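Local coordinates for Orf11 (Staphylococcus phage P68, PDB 6O43), which is a potential lysin of the phage, probably helping to break down the staphylococcal cell wall, at residues T155-Y160 with Y174-L179. Sequence-based numbering, arbitrary orientation.
Sequences TWAAYY and YGNPFL
Ala157 CB is the centre of this contact, meeting the side chains of Asn176, Pro177 and Phe178 together. With CG of Asn176 anti to its backbone N (chi1 -173°), that CG lies 3.5 Å from Ala157 CB and the amide rests against the methyl, Asn176 OD1 being 3.4 Å from Ala157 CB. ND2 of Asn176 gives a bent hydrogen bond to Ala157 O (3.2 Å, 136° at the hydrogen), tilted modestly from that carbonyl's plane. Asn176 is also the N-cap residue of helix 177-187: its OD1 accepts a nearly straight bond from Leu179 N (3.0 Å, 168°), the donor standing well above the carbonyl plane. One buried side chain thus caps the start of one helix and ties it to the last turn of another. Beside it the Phe178 ring presents CD2 to Ala157 CB at 3.5 Å and CE2 to Ala158 CB at 3.8 Å, while the Ala158 backbone N approaches the ring edge. The partly exposed Tyr174 end is looser, touching by a single pair, Tyr174 CE2 to Trp156 CZ3 (4.0 Å), near the plane of the indole; the indole NE1 of Trp156 is hydrogen-bonded to Trp112 O. The contact joins the end of helix 152-159 to the start of helix 177-187, with helix 3-11 packing on Asn176 and Phe178, helix 61-71 on Pro177 and Phe178, and helix 166-169 on Trp156 and Tyr174.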
# COMPACT_ATOMS: atom_id res chain seq x y z
N THR A 155 -2.16 10.39 3.42
CA THR A 155 -2.70 11.51 2.65
C THR A 155 -1.58 12.34 2.04
O THR A 155 -1.63 12.68 0.85
CB THR A 155 -3.59 12.37 3.54
OG1 THR A 155 -4.80 11.67 3.81
CG2 THR A 155 -3.90 13.70 2.84
N TRP A 156 -0.57 12.68 2.84
CA TRP A 156 0.57 13.42 2.31
C TRP A 156 1.26 12.66 1.18
O TRP A 156 1.61 13.24 0.15
CB TRP A 156 1.57 13.72 3.43
CG TRP A 156 1.02 14.58 4.52
CD1 TRP A 156 0.05 15.54 4.42
CD2 TRP A 156 1.42 14.56 5.90
NE1 TRP A 156 -0.18 16.12 5.64
CE2 TRP A 156 0.65 15.54 6.57
CE3 TRP A 156 2.36 13.82 6.63
CZ2 TRP A 156 0.78 15.78 7.93
CZ3 TRP A 156 2.49 14.07 7.98
CH2 TRP A 156 1.70 15.05 8.62
N ALA A 157 1.45 11.35 1.36
CA ALA A 157 2.12 10.56 0.33
C ALA A 157 1.35 10.60 -0.98
O ALA A 157 1.96 10.66 -2.06
CB ALA A 157 2.29 9.11 0.80
N ALA A 158 0.02 10.58 -0.92
CA ALA A 158 -0.78 10.55 -2.13
C ALA A 158 -0.93 11.93 -2.77
O ALA A 158 -0.92 12.05 -4.00
CB ALA A 158 -2.16 9.96 -1.83
N TYR A 159 -1.07 12.97 -1.94
CA TYR A 159 -1.52 14.28 -2.42
C TYR A 159 -0.60 15.45 -2.11
O TYR A 159 -0.81 16.53 -2.66
CB TYR A 159 -2.91 14.59 -1.82
CG TYR A 159 -4.03 13.73 -2.35
CD1 TYR A 159 -4.18 13.52 -3.72
CD2 TYR A 159 -4.94 13.14 -1.49
CE1 TYR A 159 -5.22 12.74 -4.21
CE2 TYR A 159 -5.98 12.36 -1.97
CZ TYR A 159 -6.11 12.16 -3.33
OH TYR A 159 -7.14 11.39 -3.80
N TYR A 160 0.39 15.29 -1.23
CA TYR A 160 1.29 16.38 -0.90
C TYR A 160 2.57 15.81 -0.32
O TYR A 160 2.83 15.94 0.89
CB TYR A 160 0.62 17.35 0.09
CG TYR A 160 1.40 18.64 0.31
CD1 TYR A 160 1.52 19.58 -0.70
CD2 TYR A 160 1.99 18.91 1.54
CE1 TYR A 160 2.22 20.76 -0.50
CE2 TYR A 160 2.69 20.09 1.75
CZ TYR A 160 2.80 21.00 0.72
OH TYR A 160 3.50 22.17 0.93
N TYR A 174 8.77 10.79 6.97
CA TYR A 174 7.99 9.60 6.68
C TYR A 174 8.27 9.12 5.26
O TYR A 174 8.50 9.92 4.35
CB TYR A 174 6.48 9.87 6.83
CG TYR A 174 6.06 10.37 8.19
CD1 TYR A 174 5.73 9.48 9.21
CD2 TYR A 174 5.98 11.73 8.46
CE1 TYR A 174 5.33 9.94 10.46
CE2 TYR A 174 5.59 12.19 9.70
CZ TYR A 174 5.26 11.29 10.70
OH TYR A 174 4.87 11.76 11.93
N GLY A 175 8.26 7.80 5.08
CA GLY A 175 8.39 7.24 3.75
C GLY A 175 7.12 7.40 2.94
O GLY A 175 6.05 7.72 3.47
N ASN A 176 7.24 7.17 1.64
CA ASN A 176 6.08 7.19 0.75
C ASN A 176 5.81 5.79 0.24
O ASN A 176 6.52 5.31 -0.67
CB ASN A 176 6.30 8.16 -0.42
CG ASN A 176 5.05 8.35 -1.26
OD1 ASN A 176 4.23 7.44 -1.38
ND2 ASN A 176 4.91 9.53 -1.85
N PRO A 177 4.82 5.08 0.78
CA PRO A 177 4.57 3.70 0.31
C PRO A 177 4.09 3.65 -1.13
O PRO A 177 4.39 2.67 -1.83
CB PRO A 177 3.50 3.19 1.28
CG PRO A 177 2.81 4.44 1.78
CD PRO A 177 3.88 5.49 1.84
N PHE A 178 3.36 4.66 -1.59
CA PHE A 178 2.85 4.64 -2.96
C PHE A 178 3.97 4.81 -3.98
O PHE A 178 4.01 4.09 -4.99
CB PHE A 178 1.79 5.72 -3.14
CG PHE A 178 0.76 5.75 -2.05
CD1 PHE A 178 0.00 4.62 -1.76
CD2 PHE A 178 0.53 6.90 -1.32
CE1 PHE A 178 -0.95 4.64 -0.76
CE2 PHE A 178 -0.43 6.93 -0.31
CZ PHE A 178 -1.17 5.79 -0.03
N LEU A 179 4.89 5.74 -3.73
CA LEU A 179 6.02 5.91 -4.64
C LEU A 179 6.94 4.69 -4.60
O LEU A 179 7.34 4.17 -5.64
CB LEU A 179 6.80 7.18 -4.29
CG LEU A 179 8.00 7.47 -5.19
CD1 LEU A 179 7.58 7.56 -6.65
CD2 LEU A 179 8.71 8.75 -4.76